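PDB 2H9F: hypothetical protein, which probably isomerises methylaconitate, as a member of the PrpF family of methylaconitate isomerases. Local coordinates for residues S78-H83 / R136-N141; V73-S78 / A119-P124; I279-P284 / L304-S309. All blocks are in the same frame, centred on the assembly; numbering follows the deposited sequence.

Contact 1: residues S78-H83 / R136-N141; sequences SSQPGH and RIWQAN. With SO4 (sulfate ion), chain E.
A type II beta turn, Gln80 to His83, packs against the end of strand 131-139 and meets Trp138 with two of its side chains. Gln80 lies over one face of the indole: its CG sits above the six-membered ring, 3.8 Å from the centroid, and its amide continues the stack with its plane only 15° from that of the ring. With CG anti to the backbone N (chi1 -180°), Trp138 holds its indole out towards the turn. Its edge then serves a second partner, Trp138 CE3 pointing at the face of the His83 imidazole 3.5 Å from NE2, in a T-shaped pair whose planes are 67° apart. The turn belongs to the loop joining the antiparallel strands 71-77 and 85-92, and the latter strand runs parallel to 131-139. His83 is fixed at both nitrogens, ND1 bonding to Pro81 O at 3.0 Å from above the carbonyl plane and NE2 to Thr145. An ST turn leads into the loop, with Gln80 N donating to Ser78 OG at 2.9 Å; that hydroxyl also bonds Asp86. Further along, the Arg136 guanidinium lays a face over the Gly82-His83 peptide, while its NH2 forms a salt bridge with Asp84. On the exposed side of the turn, Gly82 N holds O4 of a sulfate, probably from the crystallisation liquor, at 2.6 Å.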
loop_
_atom_site.group_PDB
_atom_site.type_symbol
_atom_site.label_atom_id
_atom_site.label_comp_id
_atom_site.label_asym_id
_atom_site.label_seq_id
_atom_site.Cartn_x
_atom_site.Cartn_y
_atom_site.Cartn_z
ATOM N N SER A 78 -6.319 -25.776 -18.191
ATOM C CA SER A 78 -5.385 -25.730 -19.280
ATOM C C SER A 78 -5.849 -26.494 -20.502
ATOM O O SER A 78 -6.388 -27.593 -20.400
ATOM C CB SER A 78 -4.084 -26.335 -18.837
ATOM O OG SER A 78 -3.114 -26.125 -19.816
ATOM N N SER A 79 -5.560 -25.916 -21.657
ATOM C CA SER A 79 -5.710 -26.590 -22.953
ATOM C C SER A 79 -4.432 -27.350 -23.301
ATOM O O SER A 79 -4.410 -28.200 -24.190
ATOM C CB SER A 79 -5.933 -25.503 -24.014
ATOM O OG SER A 79 -5.197 -24.324 -23.610
ATOM N N GLN A 80 -3.370 -27.035 -22.571
ATOM C CA GLN A 80 -2.051 -27.524 -22.857
ATOM C C GLN A 80 -1.887 -28.964 -22.290
ATOM O O GLN A 80 -2.114 -29.214 -21.120
ATOM C CB GLN A 80 -1.070 -26.496 -22.282
ATOM C CG GLN A 80 0.371 -26.677 -22.640
ATOM C CD GLN A 80 0.665 -26.508 -24.123
ATOM O OE1 GLN A 80 0.032 -25.687 -24.822
ATOM N NE2 GLN A 80 1.649 -27.288 -24.611
ATOM N N PRO A 81 -1.558 -29.943 -23.150
ATOM C CA PRO A 81 -1.412 -31.310 -22.654
ATOM C C PRO A 81 -0.462 -31.401 -21.487
ATOM O O PRO A 81 0.589 -30.761 -21.507
ATOM C CB PRO A 81 -0.823 -32.058 -23.844
ATOM C CG PRO A 81 -1.268 -31.298 -24.990
ATOM C CD PRO A 81 -1.335 -29.866 -24.596
ATOM N N GLY A 82 -0.833 -32.190 -20.488
ATOM C CA GLY A 82 -0.003 -32.397 -19.312
ATOM C C GLY A 82 0.019 -31.258 -18.324
ATOM O O GLY A 82 0.929 -31.150 -17.499
ATOM N N HIS A 83 -1.004 -30.418 -18.363
ATOM C CA HIS A 83 -1.096 -29.309 -17.444
ATOM C C HIS A 83 -2.495 -29.220 -16.867
ATOM O O HIS A 83 -3.459 -29.588 -17.501
ATOM C CB HIS A 83 -0.714 -28.020 -18.187
ATOM C CG HIS A 83 0.740 -27.944 -18.555
ATOM N ND1 HIS A 83 1.245 -28.456 -19.736
ATOM C CD2 HIS A 83 1.801 -27.433 -17.880
ATOM C CE1 HIS A 83 2.557 -28.263 -19.762
ATOM N NE2 HIS A 83 2.914 -27.624 -18.660
ATOM N N ARG A 136 0.152 -28.741 -11.976
ATOM C CA ARG A 136 0.953 -28.498 -13.170
ATOM C C ARG A 136 0.490 -27.213 -13.875
ATOM O O ARG A 136 -0.583 -27.189 -14.496
ATOM C CB ARG A 136 0.822 -29.686 -14.110
ATOM C CG ARG A 136 1.224 -31.034 -13.460
ATOM C CD ARG A 136 0.766 -32.227 -14.321
ATOM N NE ARG A 136 -0.694 -32.294 -14.398
ATOM C CZ ARG A 136 -1.386 -33.035 -15.254
ATOM N NH1 ARG A 136 -0.782 -33.823 -16.129
ATOM N NH2 ARG A 136 -2.705 -33.000 -15.229
ATOM N N ILE A 137 1.318 -26.157 -13.796
ATOM C CA ILE A 137 0.946 -24.804 -14.240
ATOM C C ILE A 137 1.590 -24.500 -15.570
ATOM O O ILE A 137 2.797 -24.670 -15.731
ATOM C CB ILE A 137 1.386 -23.740 -13.236
ATOM C CG1 ILE A 137 0.785 -24.039 -11.859
ATOM C CG2 ILE A 137 0.985 -22.327 -13.742
ATOM C CD1 ILE A 137 1.462 -23.319 -10.666
ATOM N N TRP A 138 0.781 -24.113 -16.552
ATOM C CA TRP A 138 1.305 -23.583 -17.801
ATOM C C TRP A 138 1.350 -22.079 -17.650
ATOM O O TRP A 138 0.317 -21.454 -17.580
ATOM C CB TRP A 138 0.394 -23.942 -18.929
ATOM C CG TRP A 138 0.842 -23.459 -20.243
ATOM C CD1 TRP A 138 0.195 -22.573 -21.049
ATOM C CD2 TRP A 138 2.018 -23.864 -20.950
ATOM N NE1 TRP A 138 0.897 -22.392 -22.207
ATOM C CE2 TRP A 138 2.019 -23.179 -22.178
ATOM C CE3 TRP A 138 3.062 -24.742 -20.667
ATOM C CZ2 TRP A 138 3.035 -23.338 -23.132
ATOM C CZ3 TRP A 138 4.072 -24.897 -21.609
ATOM C CH2 TRP A 138 4.047 -24.200 -22.830
ATOM N N GLN A 139 2.553 -21.527 -17.516
ATOM C CA GLN A 139 2.763 -20.094 -17.440
ATOM C C GLN A 139 2.502 -19.627 -18.859
ATOM O O GLN A 139 3.310 -19.812 -19.757
ATOM C CB GLN A 139 4.179 -19.770 -16.950
ATOM C CG GLN A 139 4.306 -18.534 -16.110
ATOM C CD GLN A 139 3.765 -17.314 -16.832
ATOM O OE1 GLN A 139 4.107 -17.103 -17.995
ATOM N NE2 GLN A 139 2.913 -16.494 -16.145
ATOM N N ALA A 140 1.314 -19.047 -19.037
ATOM C CA ALA A 140 0.800 -18.640 -20.348
ATOM C C ALA A 140 1.491 -17.376 -20.892
ATOM O O ALA A 140 1.553 -17.200 -22.096
ATOM C CB ALA A 140 -0.733 -18.453 -20.285
ATOM N N ASN A 141 2.036 -16.531 -20.010
ATOM C CA ASN A 141 2.754 -15.311 -20.454
ATOM C C ASN A 141 3.984 -15.666 -21.214
ATOM O O ASN A 141 4.174 -15.167 -22.311
ATOM C CB ASN A 141 3.115 -14.366 -19.278
ATOM C CG ASN A 141 1.859 -13.964 -18.426
ATOM O OD1 ASN A 141 1.414 -14.740 -17.581
ATOM N ND2 ASN A 141 1.292 -12.785 -18.684
HETATM S S SO4 E . -3.977 -34.121 -21.134
HETATM O O1 SO4 E . -3.782 -33.648 -22.520
HETATM O O2 SO4 E . -5.329 -33.808 -20.685
HETATM O O3 SO4 E . -3.807 -35.579 -21.095
HETATM O O4 SO4 E . -3.036 -33.496 -20.195
#

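Contact 2: residues V73-S78 / A119-P124; sequences VILSKS and AGLVDP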
loop_
_atom_site.group_PDB
_atom_site.type_symbol
_atom_site.label_atom_id
_atom_site.label_comp_id
_atom_site.label_asym_id
_atom_site.label_seq_id
_atom_site.Cartn_x
_atom_site.Cartn_y
_atom_site.Cartn_z
ATOM N N VAL A 73 -4.361 -11.731 -11.672
ATOM C CA VAL A 73 -4.070 -13.064 -12.221
ATOM C C VAL A 73 -5.360 -13.729 -12.674
ATOM O O VAL A 73 -6.370 -13.660 -11.966
ATOM C CB VAL A 73 -3.383 -13.936 -11.160
ATOM C CG1 VAL A 73 -3.306 -15.449 -11.580
ATOM C CG2 VAL A 73 -1.993 -13.388 -10.835
ATOM N N ILE A 74 -5.326 -14.296 -13.887
ATOM C CA ILE A 74 -6.376 -15.188 -14.431
ATOM C C ILE A 74 -5.849 -16.644 -14.468
ATOM O O ILE A 74 -4.756 -16.901 -14.978
ATOM C CB ILE A 74 -6.809 -14.799 -15.872
ATOM C CG1 ILE A 74 -7.273 -13.328 -15.927
ATOM C CG2 ILE A 74 -7.954 -15.754 -16.342
ATOM C CD1 ILE A 74 -7.463 -12.789 -17.359
ATOM N N LEU A 75 -6.607 -17.567 -13.872
ATOM C CA LEU A 75 -6.396 -19.021 -14.015
ATOM C C LEU A 75 -7.594 -19.617 -14.744
ATOM O O LEU A 75 -8.738 -19.140 -14.601
ATOM C CB LEU A 75 -6.265 -19.714 -12.664
ATOM C CG LEU A 75 -4.866 -20.079 -12.194
ATOM C CD1 LEU A 75 -4.066 -18.871 -11.983
ATOM C CD2 LEU A 75 -4.956 -20.887 -10.919
ATOM N N SER A 76 -7.303 -20.611 -15.575
ATOM C CA SER A 76 -8.299 -21.401 -16.280
ATOM C C SER A 76 -7.760 -22.828 -16.407
ATOM O O SER A 76 -6.538 -23.065 -16.268
ATOM C CB SER A 76 -8.559 -20.831 -17.671
ATOM O OG SER A 76 -7.385 -20.846 -18.456
ATOM N N LYS A 77 -8.669 -23.768 -16.643
ATOM C CA LYS A 77 -8.300 -25.120 -16.986
ATOM C C LYS A 77 -7.442 -25.080 -18.233
ATOM O O LYS A 77 -7.773 -24.420 -19.215
ATOM C CB LYS A 77 -9.548 -25.987 -17.205
ATOM C CG LYS A 77 -10.304 -26.283 -15.876
ATOM C CD LYS A 77 -11.319 -27.470 -15.956
ATOM C CE LYS A 77 -10.607 -28.852 -15.915
ATOM N NZ LYS A 77 -10.200 -29.297 -14.542
ATOM N N SER A 78 -6.319 -25.776 -18.191
ATOM C CA SER A 78 -5.385 -25.730 -19.280
ATOM C C SER A 78 -5.849 -26.494 -20.502
ATOM O O SER A 78 -6.388 -27.593 -20.400
ATOM C CB SER A 78 -4.084 -26.335 -18.837
ATOM O OG SER A 78 -3.114 -26.125 -19.816
ATOM N N ALA A 119 -10.012 -22.723 -6.578
ATOM C CA ALA A 119 -10.897 -22.444 -7.684
ATOM C C ALA A 119 -11.560 -23.642 -8.317
ATOM O O ALA A 119 -12.389 -23.465 -9.237
ATOM C CB ALA A 119 -10.155 -21.666 -8.751
ATOM N N GLY A 120 -11.184 -24.845 -7.896
ATOM C CA GLY A 120 -11.807 -26.059 -8.409
ATOM C C GLY A 120 -11.343 -26.384 -9.796
ATOM O O GLY A 120 -12.076 -27.025 -10.561
ATOM N N LEU A 121 -10.144 -25.958 -10.164
ATOM C CA LEU A 121 -9.728 -26.131 -11.554
ATOM C C LEU A 121 -8.878 -27.380 -11.773
ATOM O O LEU A 121 -8.515 -27.701 -12.894
ATOM C CB LEU A 121 -8.978 -24.888 -12.032
ATOM C CG LEU A 121 -9.752 -23.571 -12.118
ATOM C CD1 LEU A 121 -8.779 -22.413 -12.293
ATOM C CD2 LEU A 121 -10.740 -23.635 -13.255
ATOM N N VAL A 122 -8.557 -28.088 -10.699
ATOM C CA VAL A 122 -7.728 -29.299 -10.806
ATOM C C VAL A 122 -8.576 -30.569 -10.774
ATOM O O VAL A 122 -9.474 -30.707 -9.960
ATOM C CB VAL A 122 -6.663 -29.330 -9.696
ATOM C CG1 VAL A 122 -5.829 -30.606 -9.776
ATOM C CG2 VAL A 122 -5.781 -28.090 -9.810
ATOM N N ASP A 123 -8.290 -31.488 -11.688
ATOM C CA ASP A 123 -8.952 -32.791 -11.716
ATOM C C ASP A 123 -8.899 -33.373 -10.296
ATOM O O ASP A 123 -7.834 -33.493 -9.695
ATOM C CB ASP A 123 -8.214 -33.694 -12.708
ATOM C CG ASP A 123 -8.817 -35.103 -12.838
ATOM O OD1 ASP A 123 -9.785 -35.476 -12.115
ATOM O OD2 ASP A 123 -8.285 -35.829 -13.715
ATOM N N PRO A 124 -10.054 -33.715 -9.732
ATOM C CA PRO A 124 -10.035 -34.260 -8.369
ATOM C C PRO A 124 -9.320 -35.601 -8.233
ATOM O O PRO A 124 -8.905 -35.957 -7.120
ATOM C CB PRO A 124 -11.509 -34.393 -8.024
ATOM C CG PRO A 124 -12.194 -34.460 -9.316
ATOM C CD PRO A 124 -11.418 -33.607 -10.268
HETATM O O HOH W 1 -11.979 -29.567 -12.602
#
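Leu121 drops its side chain onto the end of strand 71-77, just where the chain leaves helix 106-118 through a Schellman motif that ends it at Gly120. This is the tight part of the contact. The two methyls of Leu121 divide the strand between them: CD1 rests 3.7 Å from Leu75 CB, and CD2 lies 3.8 Å from Lys77 CG. Phe115 and Ala116 of the helix also touch Leu75, and Val85 of the neighbouring strand touches Leu121, so the leucine belongs to the apolar layer between the helix and the strands beneath it.

The outer side is polar and wetter. The exposed Lys77 bends its chain at the last two torsions (chi3 77°, chi4 80°), which brings its ammonium group to the loop backbone. There NZ donates to Leu121 O at 2.8 Å, approaching from well above the carbonyl plane. Asp123 is no salt-bridge partner, its OD1 standing 6.7 Å from Lys77 NZ and bonding to Ala125 N instead. A water completes the link to the loop: it accepts from Lys77 NZ at 2.6 Å and donates to Gly120 O at 3.3 Å.

Contact 3: residues I279-P284 / L304-S309; sequences IAFVAP and LVRALS
Phe281 and Arg306 face each other as a hydrogen-bonded pair of the antiparallel strands 278-283 and 303-309, and the ring lies across the root of the arginine. Phe281 CG stands between its own backbone N and carbonyl carbon (chi1 50°), which swings the ring towards the partner strand. Arg306 CB comes over its face, 3.6 Å from the centroid and 21° off the normal. From there the arginine chain bends at chi2 and leads the guanidinium away, its plane turned 51° from the phenyl ring. On the same face of the sheet, Leu308 CD1 comes to the rim of the phenyl ring, and Ile279 lies alongside Leu308, CG2 to CB at 3.8 Å. Helix 244-260 packs here, Phe250 meeting both Phe281 and Leu308, consistent with the diaminopimelate epimerase-like fold of PrpF proteins.

The other face carries smaller groups: Val282 and Val305 point the same way side by side, and Ala280 CB sits 3.7 Å from Ala307 CB. Between the faces runs the backbone ladder, including Leu304 N to Ala283 O at 2.8 Å. The Arg306 guanidinium is buried but well supplied with carbonyls: NH1 donates to Val305 O at 3.1 Å, NE to Glu235 O and NH2 to Thr234 O, while Tyr288 adds a cation-pi contact. With carbonyl dipoles and an aromatic ring around it, the charge is probably stabilised within an otherwise largely apolar layer.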
loop_
_atom_site.group_PDB
_atom_site.type_symbol
_atom_site.label_atom_id
_atom_site.label_comp_id
_atom_site.label_asym_id
_atom_site.label_seq_id
_atom_site.Cartn_x
_atom_site.Cartn_y
_atom_site.Cartn_z
ATOM N N ILE A 279 28.674 -10.766 -7.440
ATOM C CA ILE A 279 29.914 -11.285 -6.896
ATOM C C ILE A 279 29.560 -11.900 -5.556
ATOM O O ILE A 279 28.896 -11.274 -4.740
ATOM C CB ILE A 279 31.024 -10.171 -6.730
ATOM C CG1 ILE A 279 32.265 -10.674 -5.985
ATOM C CG2 ILE A 279 30.518 -8.937 -6.006
ATOM C CD1 ILE A 279 33.068 -11.697 -6.753
ATOM N N ALA A 280 29.963 -13.152 -5.350
ATOM C CA ALA A 280 29.650 -13.830 -4.083
ATOM C C ALA A 280 30.815 -14.725 -3.720
ATOM O O ALA A 280 31.569 -15.175 -4.581
ATOM C CB ALA A 280 28.383 -14.661 -4.225
ATOM N N PHE A 281 30.955 -14.983 -2.428
ATOM C CA PHE A 281 31.974 -15.859 -1.964
ATOM C C PHE A 281 31.329 -16.936 -1.128
ATOM O O PHE A 281 30.359 -16.670 -0.415
ATOM C CB PHE A 281 33.100 -15.140 -1.190
ATOM C CG PHE A 281 32.646 -14.203 -0.095
ATOM C CD1 PHE A 281 32.154 -12.945 -0.390
ATOM C CD2 PHE A 281 32.815 -14.546 1.266
ATOM C CE1 PHE A 281 31.792 -12.057 0.641
ATOM C CE2 PHE A 281 32.437 -13.676 2.290
ATOM C CZ PHE A 281 31.936 -12.444 1.991
ATOM N N VAL A 282 31.910 -18.129 -1.244
ATOM C CA VAL A 282 31.390 -19.360 -0.657
ATOM C C VAL A 282 32.394 -20.028 0.277
ATOM O O VAL A 282 33.616 -19.829 0.175
ATOM C CB VAL A 282 30.979 -20.373 -1.782
ATOM C CG1 VAL A 282 29.969 -19.731 -2.706
ATOM C CG2 VAL A 282 32.183 -20.895 -2.553
ATOM N N ALA A 283 31.868 -20.861 1.164
ATOM C CA ALA A 283 32.683 -21.594 2.090
ATOM C C ALA A 283 31.945 -22.848 2.562
ATOM O O ALA A 283 30.717 -22.927 2.549
ATOM C CB ALA A 283 33.056 -20.727 3.290
ATOM N N PRO A 284 32.703 -23.847 2.990
ATOM C CA PRO A 284 32.057 -24.961 3.664
ATOM C C PRO A 284 31.377 -24.469 4.917
ATOM O O PRO A 284 31.718 -23.406 5.418
ATOM C CB PRO A 284 33.192 -25.893 4.024
ATOM C CG PRO A 284 34.437 -25.288 3.493
ATOM C CD PRO A 284 34.166 -23.975 2.890
ATOM N N LEU A 304 28.090 -22.044 3.102
ATOM C CA LEU A 304 27.856 -20.629 3.386
ATOM C C LEU A 304 27.984 -19.915 2.065
ATOM O O LEU A 304 28.855 -20.257 1.297
ATOM C CB LEU A 304 28.936 -20.076 4.287
ATOM C CG LEU A 304 28.978 -20.647 5.730
ATOM C CD1 LEU A 304 30.381 -20.433 6.328
ATOM C CD2 LEU A 304 27.881 -19.979 6.525
ATOM N N VAL A 305 27.165 -18.902 1.870
ATOM C CA VAL A 305 27.287 -18.009 0.720
ATOM C C VAL A 305 27.044 -16.567 1.203
ATOM O O VAL A 305 26.186 -16.305 2.049
ATOM C CB VAL A 305 26.323 -18.344 -0.398
ATOM C CG1 VAL A 305 26.641 -17.471 -1.667
ATOM C CG2 VAL A 305 26.390 -19.828 -0.771
ATOM N N ARG A 306 27.861 -15.652 0.686
ATOM C CA ARG A 306 27.706 -14.223 0.922
ATOM C C ARG A 306 27.775 -13.533 -0.439
ATOM O O ARG A 306 28.698 -13.791 -1.214
ATOM C CB ARG A 306 28.838 -13.734 1.819
ATOM C CG ARG A 306 28.894 -14.340 3.264
ATOM C CD ARG A 306 27.739 -13.824 4.075
ATOM N NE ARG A 306 27.711 -14.275 5.461
ATOM C CZ ARG A 306 27.123 -15.383 5.911
ATOM N NH1 ARG A 306 26.586 -16.272 5.092
ATOM N NH2 ARG A 306 27.125 -15.624 7.214
ATOM N N ALA A 307 26.811 -12.663 -0.740
ATOM C CA ALA A 307 26.792 -11.986 -2.024
ATOM C C ALA A 307 26.704 -10.494 -1.853
ATOM O O ALA A 307 26.097 -10.010 -0.925
ATOM C CB ALA A 307 25.635 -12.511 -2.899
ATOM N N LEU A 308 27.301 -9.764 -2.789
ATOM C CA LEU A 308 27.161 -8.318 -2.834
ATOM C C LEU A 308 26.197 -7.973 -3.950
ATOM O O LEU A 308 26.206 -8.607 -5.002
ATOM C CB LEU A 308 28.507 -7.626 -3.101
ATOM C CG LEU A 308 29.501 -7.607 -1.944
ATOM C CD1 LEU A 308 30.308 -8.866 -1.947
ATOM C CD2 LEU A 308 30.447 -6.400 -1.997
ATOM N N SER A 309 25.350 -6.977 -3.711
ATOM C CA SER A 309 24.579 -6.377 -4.805
ATOM C C SER A 309 24.754 -4.845 -4.758
ATOM O O SER A 309 24.752 -4.237 -3.688
ATOM C CB SER A 309 23.097 -6.738 -4.719
ATOM O OG SER A 309 22.403 -6.262 -5.878
#

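In the fold
Contacts 1 and 2 are neighbours, their centres about 10 Å apart, and share Ser78, where strand 71-77 gives way to its loop. Contact 3 lies on the opposite side of the chain's centre, its centre about 36 Å from that of contact 1 and about 40 Å from that of contact 2. It is the buried one, two adjacent strands joined by a ladder of backbone bonds with helix 244-260 against one face. Contact 1 is a surface contact of ring faces and edges; contact 2, partly buried, packs a leucine against Leu75 and the chain of Lys77. In both, a loop packs beside strand 85-92 and side chains do most of the joining, in contact 2 with one lysine bond to a backbone carbonyl.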